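Local atomic coordinates of methanol--corrinoid protein co-methyltransferase (Methanosarcina barkeri, PDB entry 2I2X), a protein that transfers the methyl group of methanol to the cob(I)amide cofactor carried by its partner corrinoid protein MtaC, using a zinc site, in the methanol pathway of methanogenesis. Residues F78-H87 against I118-G127; D180-C190 against F439-Y447. All coordinates share one frame; numbering follows the deposited sequence.

Contact 1 (F78-H87 against I118-G127); sequences FPAIILETEH and IKCALRHTIG. With K (potassium ion), chain S.
With CG of Glu-84 and CG of Arg-123 each trans to its own backbone N (chi1 175° and 173°), the two side chains rise together from one face of the sheet, and CG of Glu-84 packs against CD of Arg-123 at 3.6 Å. Their charged ends do not pair: the carboxylate lies well out of the guanidinium plane, and Arg-123 forms a salt bridge with Glu-42. Instead OG1 of Thr-125 donates to Glu-84 OE2 at 2.6 Å, on the anti side of the carboxylate. On this face, too, Glu-86 OE2 binds the potassium ion at 2.3 Å, with Glu-164 and Glu-313; Lys-267 reaches both carboxylates, salt-bridged to Glu-84 OE2 and hydrogen-bonded to Glu-86 OE2. The opposite face carries His-124, whose ring lies alongside Thr-85, CE1 to CB 3.5 Å. Between the two faces, backbone hydrogen bonds join the parallel strands, nearly straight from Arg-123 N to Leu-83 O (2.8 Å) and weak from Ala-121 N to Ile-81 O. These neighbouring TIM-barrel strands are connected through helix 95-116, whose Met-109 covers Leu-83 and Leu-122; strand 40-43 continues the sheet beside 80-86, while helices 55-76 and 143-155 pack against the face of Ile-81 and His-124.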
loop_
_atom_site.group_PDB
_atom_site.type_symbol
_atom_site.label_atom_id
_atom_site.label_comp_id
_atom_site.label_asym_id
_atom_site.label_seq_id
_atom_site.Cartn_x
_atom_site.Cartn_y
_atom_site.Cartn_z
ATOM N N PHE A 78 1.705 -7.300 17.032
ATOM C CA PHE A 78 0.354 -7.783 16.690
ATOM C C PHE A 78 0.130 -9.200 17.203
ATOM O O PHE A 78 1.002 -10.053 17.041
ATOM C CB PHE A 78 0.098 -7.646 15.189
ATOM C CG PHE A 78 0.107 -6.214 14.714
ATOM C CD1 PHE A 78 -0.705 -5.255 15.340
ATOM C CD2 PHE A 78 0.946 -5.803 13.660
ATOM C CE1 PHE A 78 -0.714 -3.948 14.911
ATOM C CE2 PHE A 78 0.937 -4.486 13.216
ATOM C CZ PHE A 78 0.102 -3.563 13.837
ATOM N N PRO A 79 -1.009 -9.451 17.860
ATOM C CA PRO A 79 -1.234 -10.757 18.505
ATOM C C PRO A 79 -1.740 -11.898 17.593
ATOM O O PRO A 79 -1.734 -13.052 18.027
ATOM C CB PRO A 79 -2.322 -10.433 19.558
ATOM C CG PRO A 79 -3.184 -9.457 18.852
ATOM C CD PRO A 79 -2.162 -8.557 18.083
ATOM N N ALA A 80 -2.192 -11.583 16.379
ATOM C CA ALA A 80 -2.795 -12.609 15.491
ATOM C C ALA A 80 -2.736 -12.269 14.001
ATOM O O ALA A 80 -2.683 -11.102 13.595
ATOM C CB ALA A 80 -4.239 -12.912 15.902
ATOM N N ILE A 81 -2.731 -13.298 13.174
ATOM C CA ILE A 81 -2.677 -13.054 11.763
ATOM C C ILE A 81 -3.085 -14.298 10.975
ATOM O O ILE A 81 -2.766 -15.413 11.386
ATOM C CB ILE A 81 -1.268 -12.529 11.369
ATOM C CG1 ILE A 81 -1.301 -11.805 10.004
ATOM C CG2 ILE A 81 -0.199 -13.575 11.534
ATOM C CD1 ILE A 81 -0.993 -12.663 8.911
ATOM N N ILE A 82 -3.774 -14.107 9.853
ATOM C CA ILE A 82 -4.071 -15.227 8.949
ATOM C C ILE A 82 -3.367 -14.951 7.625
ATOM O O ILE A 82 -3.435 -13.815 7.125
ATOM C CB ILE A 82 -5.577 -15.329 8.667
ATOM C CG1 ILE A 82 -6.325 -15.761 9.929
ATOM C CG2 ILE A 82 -5.834 -16.278 7.513
ATOM C CD1 ILE A 82 -7.847 -15.493 9.894
ATOM N N LEU A 83 -2.686 -15.954 7.067
ATOM C CA LEU A 83 -2.147 -15.841 5.706
ATOM C C LEU A 83 -3.078 -16.557 4.719
ATOM O O LEU A 83 -3.493 -17.710 4.946
ATOM C CB LEU A 83 -0.721 -16.410 5.627
ATOM C CG LEU A 83 0.426 -15.652 6.356
ATOM C CD1 LEU A 83 0.572 -15.941 7.900
ATOM C CD2 LEU A 83 1.769 -15.877 5.633
ATOM N N GLU A 84 -3.440 -15.877 3.639
ATOM C CA GLU A 84 -4.202 -16.527 2.614
ATOM C C GLU A 84 -3.395 -16.670 1.322
ATOM O O GLU A 84 -3.011 -15.663 0.702
ATOM C CB GLU A 84 -5.544 -15.830 2.338
ATOM C CG GLU A 84 -6.282 -16.507 1.142
ATOM C CD GLU A 84 -7.543 -15.829 0.682
ATOM O OE1 GLU A 84 -7.876 -14.723 1.169
ATOM O OE2 GLU A 84 -8.213 -16.411 -0.198
ATOM N N THR A 85 -3.190 -17.918 0.903
ATOM C CA THR A 85 -2.558 -18.226 -0.377
ATOM C C THR A 85 -3.602 -18.588 -1.428
ATOM O O THR A 85 -4.211 -19.660 -1.363
ATOM C CB THR A 85 -1.551 -19.402 -0.242
ATOM O OG1 THR A 85 -0.650 -19.135 0.847
ATOM C CG2 THR A 85 -0.744 -19.589 -1.501
ATOM N N GLU A 86 -3.815 -17.693 -2.389
ATOM C CA GLU A 86 -4.663 -17.996 -3.531
ATOM C C GLU A 86 -3.851 -18.683 -4.575
ATOM O O GLU A 86 -3.067 -18.042 -5.232
ATOM C CB GLU A 86 -5.246 -16.729 -4.138
ATOM C CG GLU A 86 -6.180 -16.027 -3.182
ATOM C CD GLU A 86 -6.839 -14.815 -3.767
ATOM O OE1 GLU A 86 -6.135 -13.869 -4.190
ATOM O OE2 GLU A 86 -8.090 -14.787 -3.792
ATOM N N HIS A 87 -4.068 -19.980 -4.765
ATOM C CA HIS A 87 -3.346 -20.756 -5.780
ATOM C C HIS A 87 -3.197 -20.023 -7.106
ATOM O O HIS A 87 -4.169 -19.546 -7.645
ATOM C CB HIS A 87 -4.029 -22.108 -5.998
ATOM C CG HIS A 87 -3.798 -23.091 -4.892
ATOM N ND1 HIS A 87 -3.913 -24.453 -5.070
ATOM C CD2 HIS A 87 -3.431 -22.917 -3.596
ATOM C CE1 HIS A 87 -3.647 -25.073 -3.933
ATOM N NE2 HIS A 87 -3.355 -24.166 -3.023
ATOM N N ILE A 118 2.445 -15.959 18.895
ATOM C CA ILE A 118 1.514 -15.301 18.009
ATOM C C ILE A 118 0.544 -16.348 17.420
ATOM O O ILE A 118 0.968 -17.414 16.988
ATOM C CB ILE A 118 2.267 -14.555 16.860
ATOM C CG1 ILE A 118 1.279 -13.868 15.913
ATOM C CG2 ILE A 118 3.230 -15.499 16.098
ATOM C CD1 ILE A 118 1.940 -12.950 14.912
ATOM N N LYS A 119 -0.754 -16.043 17.448
ATOM C CA LYS A 119 -1.781 -16.908 16.899
ATOM C C LYS A 119 -1.863 -16.697 15.399
ATOM O O LYS A 119 -1.851 -15.560 14.916
ATOM C CB LYS A 119 -3.122 -16.551 17.522
ATOM C CG LYS A 119 -3.137 -16.538 19.045
ATOM C CD LYS A 119 -4.177 -15.528 19.494
ATOM C CE LYS A 119 -4.995 -16.018 20.634
ATOM N NZ LYS A 119 -4.232 -16.183 21.868
ATOM N N CYS A 120 -1.933 -17.776 14.650
ATOM C CA CYS A 120 -2.092 -17.667 13.204
ATOM C C CYS A 120 -2.754 -18.895 12.574
ATOM O O CYS A 120 -2.826 -19.964 13.191
ATOM C CB CYS A 120 -0.734 -17.448 12.578
ATOM S SG CYS A 120 0.423 -18.647 13.173
ATOM N N ALA A 121 -3.253 -18.738 11.351
ATOM C CA ALA A 121 -3.902 -19.833 10.626
ATOM C C ALA A 121 -3.603 -19.624 9.166
ATOM O O ALA A 121 -3.333 -18.508 8.737
ATOM C CB ALA A 121 -5.436 -19.871 10.887
ATOM N N LEU A 122 -3.585 -20.705 8.412
ATOM C CA LEU A 122 -3.269 -20.627 7.014
ATOM C C LEU A 122 -4.486 -20.993 6.136
ATOM O O LEU A 122 -5.095 -22.032 6.287
ATOM C CB LEU A 122 -2.061 -21.518 6.717
ATOM C CG LEU A 122 -1.672 -21.645 5.241
ATOM C CD1 LEU A 122 -1.239 -20.300 4.682
ATOM C CD2 LEU A 122 -0.615 -22.718 5.028
ATOM N N ARG A 123 -4.830 -20.121 5.214
ATOM C CA ARG A 123 -5.919 -20.385 4.325
ATOM C C ARG A 123 -5.353 -20.586 2.948
ATOM O O ARG A 123 -4.557 -19.757 2.479
ATOM C CB ARG A 123 -6.843 -19.206 4.305
ATOM C CG ARG A 123 -7.940 -19.293 3.276
ATOM C CD ARG A 123 -8.674 -17.984 3.372
ATOM N NE ARG A 123 -10.083 -18.169 3.265
ATOM C CZ ARG A 123 -10.988 -17.525 3.977
ATOM N NH1 ARG A 123 -10.660 -16.618 4.882
ATOM N NH2 ARG A 123 -12.256 -17.812 3.759
ATOM N N HIS A 124 -5.756 -21.692 2.322
ATOM C CA HIS A 124 -5.446 -21.967 0.947
ATOM C C HIS A 124 -6.731 -21.914 0.175
ATOM O O HIS A 124 -7.722 -22.528 0.565
ATOM C CB HIS A 124 -4.814 -23.351 0.798
ATOM C CG HIS A 124 -3.331 -23.312 0.613
ATOM N ND1 HIS A 124 -2.502 -22.512 1.379
ATOM C CD2 HIS A 124 -2.529 -23.951 -0.266
ATOM C CE1 HIS A 124 -1.252 -22.680 0.989
ATOM N NE2 HIS A 124 -1.244 -23.531 -0.020
ATOM N N THR A 125 -6.700 -21.167 -0.920
ATOM C CA THR A 125 -7.811 -21.017 -1.836
ATOM C C THR A 125 -7.425 -21.701 -3.157
ATOM O O THR A 125 -6.637 -21.158 -3.962
ATOM C CB THR A 125 -8.093 -19.521 -2.067
ATOM O OG1 THR A 125 -8.434 -18.924 -0.824
ATOM C CG2 THR A 125 -9.236 -19.289 -3.097
ATOM N N ILE A 126 -7.980 -22.904 -3.363
ATOM C CA ILE A 126 -7.725 -23.707 -4.540
ATOM C C ILE A 126 -8.247 -22.915 -5.734
ATOM O O ILE A 126 -9.202 -22.146 -5.610
ATOM C CB ILE A 126 -8.411 -25.096 -4.364
ATOM C CG1 ILE A 126 -7.567 -26.011 -3.458
ATOM C CG2 ILE A 126 -8.644 -25.849 -5.715
ATOM C CD1 ILE A 126 -7.107 -25.411 -2.138
ATOM N N GLY A 127 -7.586 -23.041 -6.877
ATOM C CA GLY A 127 -8.155 -22.521 -8.122
ATOM C C GLY A 127 -9.290 -23.361 -8.727
ATOM O O GLY A 127 -9.224 -24.592 -8.744
HETATM K K K S . -9.323 -13.391 -5.213
#

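Contact 2 (D180-C190 against F439-Y447); sequences DIPGLLYSIGC and FMDDCLTKY
Tyr-186 reaches out from helix 181-190 into a hole formed by Phe-439, Met-440, Cys-443 and Tyr-447, with Cys-443 lying over one face of its ring. Its CG lies trans to the backbone N (chi1 179°), which carries the ring across to helix 439-447. Met-440 curls round to bring SD to the ring edge, 3.8 Å from Tyr-186 CE1, a Met-aromatic contact made in the ring plane. The ring of Tyr-447 is turned only 19° from that of Tyr-186, but the two slide past each other and barely overlap. At the far end of Tyr-186, a water bonded to OH at 2.6 Å donates to the carbonyl O of Met-440. This is knobs-into-holes packing between helices, the axes of the two segments crossing at -105°, and it works in both directions: Phe-439 enters a hole between Pro-182, Leu-185, Tyr-186 and Cys-190. There it meets Pro-182 O edge-on, CZ to O 3.6 Å, while CE2 lies 3.8 Å from Tyr-186 CB; Tyr-390 of helix 389-409 stacks on Phe-439. At Asp-180, the N-cap of helix 181-210, Tyr-447 OH donates to OD2 at 2.6 Å, on its syn side and tilted out of the carboxylate plane. The other oxygen of Asp-180, OD1, takes the N-H of Gly-183 at 3.0 Å from above that plane.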
loop_
_atom_site.group_PDB
_atom_site.type_symbol
_atom_site.label_atom_id
_atom_site.label_comp_id
_atom_site.label_asym_id
_atom_site.label_seq_id
_atom_site.Cartn_x
_atom_site.Cartn_y
_atom_site.Cartn_z
ATOM N N ASP A 180 -29.292 -7.728 -19.033
ATOM C CA ASP A 180 -30.183 -8.866 -18.987
ATOM C C ASP A 180 -30.322 -9.287 -17.519
ATOM O O ASP A 180 -29.601 -10.169 -17.011
ATOM C CB ASP A 180 -29.676 -9.995 -19.897
ATOM C CG ASP A 180 -30.636 -11.173 -19.956
ATOM O OD1 ASP A 180 -31.658 -11.173 -19.215
ATOM O OD2 ASP A 180 -30.372 -12.107 -20.754
ATOM N N ILE A 181 -31.243 -8.620 -16.831
ATOM C CA ILE A 181 -31.478 -8.877 -15.421
ATOM C C ILE A 181 -31.909 -10.330 -15.102
ATOM O O ILE A 181 -31.312 -10.975 -14.218
ATOM C CB ILE A 181 -32.475 -7.897 -14.856
ATOM C CG1 ILE A 181 -32.035 -6.459 -15.150
ATOM C CG2 ILE A 181 -32.649 -8.155 -13.390
ATOM C CD1 ILE A 181 -30.552 -6.129 -14.872
ATOM N N PRO A 182 -32.918 -10.864 -15.836
ATOM C CA PRO A 182 -33.246 -12.285 -15.699
ATOM C C PRO A 182 -32.029 -13.206 -15.892
ATOM O O PRO A 182 -31.894 -14.204 -15.180
ATOM C CB PRO A 182 -34.274 -12.503 -16.824
ATOM C CG PRO A 182 -34.945 -11.179 -16.961
ATOM C CD PRO A 182 -33.812 -10.201 -16.814
ATOM N N GLY A 183 -31.157 -12.888 -16.849
ATOM C CA GLY A 183 -29.938 -13.665 -17.049
ATOM C C GLY A 183 -29.056 -13.617 -15.804
ATOM O O GLY A 183 -28.511 -14.642 -15.367
ATOM N N LEU A 184 -28.941 -12.431 -15.213
ATOM C CA LEU A 184 -28.279 -12.303 -13.921
ATOM C C LEU A 184 -28.877 -13.247 -12.880
ATOM O O LEU A 184 -28.131 -13.997 -12.241
ATOM C CB LEU A 184 -28.319 -10.849 -13.433
ATOM C CG LEU A 184 -27.205 -9.824 -13.722
ATOM C CD1 LEU A 184 -26.201 -10.195 -14.813
ATOM C CD2 LEU A 184 -27.839 -8.454 -14.000
ATOM N N LEU A 185 -30.208 -13.204 -12.720
ATOM C CA LEU A 185 -30.942 -14.114 -11.809
ATOM C C LEU A 185 -30.658 -15.591 -12.067
ATOM O O LEU A 185 -30.463 -16.389 -11.133
ATOM C CB LEU A 185 -32.439 -13.882 -11.910
ATOM C CG LEU A 185 -33.319 -13.973 -10.645
ATOM C CD1 LEU A 185 -34.755 -14.149 -10.998
ATOM C CD2 LEU A 185 -32.893 -15.066 -9.673
ATOM N N TYR A 186 -30.592 -15.954 -13.343
ATOM C CA TYR A 186 -30.417 -17.336 -13.692
ATOM C C TYR A 186 -28.980 -17.775 -13.450
ATOM O O TYR A 186 -28.746 -18.784 -12.764
ATOM C CB TYR A 186 -30.864 -17.566 -15.144
ATOM C CG TYR A 186 -30.709 -18.965 -15.667
ATOM C CD1 TYR A 186 -31.443 -20.028 -15.129
ATOM C CD2 TYR A 186 -29.874 -19.231 -16.765
ATOM C CE1 TYR A 186 -31.338 -21.340 -15.669
ATOM C CE2 TYR A 186 -29.752 -20.540 -17.303
ATOM C CZ TYR A 186 -30.489 -21.567 -16.747
ATOM O OH TYR A 186 -30.349 -22.823 -17.258
ATOM N N SER A 187 -28.026 -17.034 -14.016
ATOM C CA SER A 187 -26.595 -17.350 -13.859
ATOM C C SER A 187 -26.142 -17.428 -12.426
ATOM O O SER A 187 -25.528 -18.410 -12.015
ATOM C CB SER A 187 -25.694 -16.357 -14.615
ATOM O OG SER A 187 -26.057 -15.033 -14.331
ATOM N N ILE A 188 -26.485 -16.414 -11.652
ATOM C CA ILE A 188 -25.992 -16.338 -10.283
ATOM C C ILE A 188 -26.883 -17.143 -9.337
ATOM O O ILE A 188 -26.435 -18.059 -8.637
ATOM C CB ILE A 188 -25.895 -14.839 -9.781
ATOM C CG1 ILE A 188 -25.088 -13.971 -10.765
ATOM C CG2 ILE A 188 -25.372 -14.784 -8.378
ATOM C CD1 ILE A 188 -25.181 -12.478 -10.482
ATOM N N GLY A 189 -28.150 -16.770 -9.300
ATOM C CA GLY A 189 -29.111 -17.422 -8.406
ATOM C C GLY A 189 -29.335 -18.900 -8.702
ATOM O O GLY A 189 -29.335 -19.705 -7.793
ATOM N N CYS A 190 -29.489 -19.274 -9.966
ATOM C CA CYS A 190 -29.847 -20.664 -10.250
ATOM C C CYS A 190 -28.643 -21.543 -10.556
ATOM O O CYS A 190 -28.316 -22.461 -9.784
ATOM C CB CYS A 190 -30.920 -20.726 -11.339
ATOM S SG CYS A 190 -32.368 -19.684 -10.895
ATOM N N PHE A 439 -39.250 -20.905 -14.962
ATOM C CA PHE A 439 -38.118 -20.029 -15.166
ATOM C C PHE A 439 -36.915 -20.846 -15.615
ATOM O O PHE A 439 -36.238 -20.497 -16.594
ATOM C CB PHE A 439 -37.791 -19.265 -13.875
ATOM C CG PHE A 439 -36.643 -18.288 -14.015
ATOM C CD1 PHE A 439 -36.850 -17.027 -14.606
ATOM C CD2 PHE A 439 -35.374 -18.619 -13.542
ATOM C CE1 PHE A 439 -35.813 -16.111 -14.726
ATOM C CE2 PHE A 439 -34.329 -17.722 -13.642
ATOM C CZ PHE A 439 -34.540 -16.447 -14.246
ATOM N N MET A 440 -36.661 -21.945 -14.920
ATOM C CA MET A 440 -35.547 -22.783 -15.291
ATOM C C MET A 440 -35.670 -23.170 -16.751
ATOM O O MET A 440 -34.704 -22.994 -17.527
ATOM C CB MET A 440 -35.421 -24.003 -14.371
ATOM C CG MET A 440 -35.039 -23.617 -12.942
ATOM S SD MET A 440 -33.505 -22.587 -12.827
ATOM C CE MET A 440 -32.326 -23.939 -12.934
ATOM N N ASP A 441 -36.861 -23.640 -17.135
ATOM C CA ASP A 441 -37.101 -24.073 -18.505
ATOM C C ASP A 441 -37.014 -22.957 -19.517
ATOM O O ASP A 441 -36.387 -23.155 -20.543
ATOM C CB ASP A 441 -38.428 -24.842 -18.687
ATOM C CG ASP A 441 -38.560 -25.430 -20.116
ATOM O OD1 ASP A 441 -37.662 -26.224 -20.516
ATOM O OD2 ASP A 441 -39.529 -25.057 -20.842
ATOM N N ASP A 442 -37.625 -21.803 -19.242
ATOM C CA ASP A 442 -37.477 -20.626 -20.124
ATOM C C ASP A 442 -36.005 -20.287 -20.348
ATOM O O ASP A 442 -35.592 -20.026 -21.490
ATOM C CB ASP A 442 -38.161 -19.368 -19.538
ATOM C CG ASP A 442 -39.684 -19.397 -19.653
ATOM O OD1 ASP A 442 -40.243 -20.315 -20.303
ATOM O OD2 ASP A 442 -40.333 -18.485 -19.102
ATOM N N CYS A 443 -35.216 -20.302 -19.262
ATOM C CA CYS A 443 -33.823 -19.871 -19.338
ATOM C C CYS A 443 -32.959 -20.891 -20.045
ATOM O O CYS A 443 -32.103 -20.512 -20.885
ATOM C CB CYS A 443 -33.235 -19.542 -17.957
ATOM S SG CYS A 443 -34.017 -18.137 -17.170
ATOM N N LEU A 444 -33.171 -22.166 -19.701
ATOM C CA LEU A 444 -32.436 -23.244 -20.368
ATOM C C LEU A 444 -32.479 -23.031 -21.885
ATOM O O LEU A 444 -31.433 -22.990 -22.550
ATOM C CB LEU A 444 -33.023 -24.617 -20.053
ATOM C CG LEU A 444 -32.076 -25.807 -19.864
ATOM C CD1 LEU A 444 -32.736 -27.121 -20.283
ATOM C CD2 LEU A 444 -30.735 -25.617 -20.529
ATOM N N THR A 445 -33.677 -22.856 -22.434
ATOM C CA THR A 445 -33.768 -22.779 -23.875
ATOM C C THR A 445 -33.268 -21.434 -24.399
ATOM O O THR A 445 -32.545 -21.388 -25.391
ATOM C CB THR A 445 -35.167 -23.218 -24.468
ATOM O OG1 THR A 445 -35.929 -22.072 -24.853
ATOM C CG2 THR A 445 -35.962 -24.114 -23.492
ATOM N N LYS A 446 -33.618 -20.344 -23.730
ATOM C CA LYS A 446 -33.046 -19.031 -24.111
ATOM C C LYS A 446 -31.496 -18.980 -24.148
ATOM O O LYS A 446 -30.940 -18.575 -25.155
ATOM C CB LYS A 446 -33.634 -17.900 -23.261
ATOM C CG LYS A 446 -33.010 -16.524 -23.491
ATOM C CD LYS A 446 -33.607 -15.505 -22.497
ATOM C CE LYS A 446 -33.021 -14.124 -22.695
ATOM N NZ LYS A 446 -33.556 -13.439 -23.882
ATOM N N TYR A 447 -30.808 -19.414 -23.091
ATOM C CA TYR A 447 -29.318 -19.386 -23.090
ATOM C C TYR A 447 -28.617 -20.477 -23.917
ATOM O O TYR A 447 -27.498 -20.276 -24.399
ATOM C CB TYR A 447 -28.727 -19.167 -21.672
ATOM C CG TYR A 447 -29.333 -17.911 -21.119
ATOM C CD1 TYR A 447 -29.012 -16.665 -21.670
ATOM C CD2 TYR A 447 -30.312 -17.962 -20.133
ATOM C CE1 TYR A 447 -29.620 -15.515 -21.234
ATOM C CE2 TYR A 447 -30.933 -16.816 -19.692
ATOM C CZ TYR A 447 -30.578 -15.587 -20.244
ATOM O OH TYR A 447 -31.189 -14.424 -19.795
HETATM O O HOH W 1 -32.264 -24.449 -16.678
#

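How the contacts relate
Following the chain from the N terminus, contact 1 closes the earlier loop of the two, between 78-87 and 118-127; its 30 intervening residues are almost all helical, a beta-alpha-beta crossover between neighbouring barrel strands. It is complete before contact 2 opens at residue 180, so the two lie in series and neither nest nor cross. Contact 2 closes a far longer loop of 248 residues, tying helix 181-210 to helix 436-450 near the C terminus. The centres of contact 1 and contact 2 are about 36 Å apart, on opposite sides of the chain's centre. The nearest atoms of contact 1 and contact 2 are about 17 Å apart. Contact 1 belongs to the barrel wall beside the metals; contact 2 joins helices away from those sites.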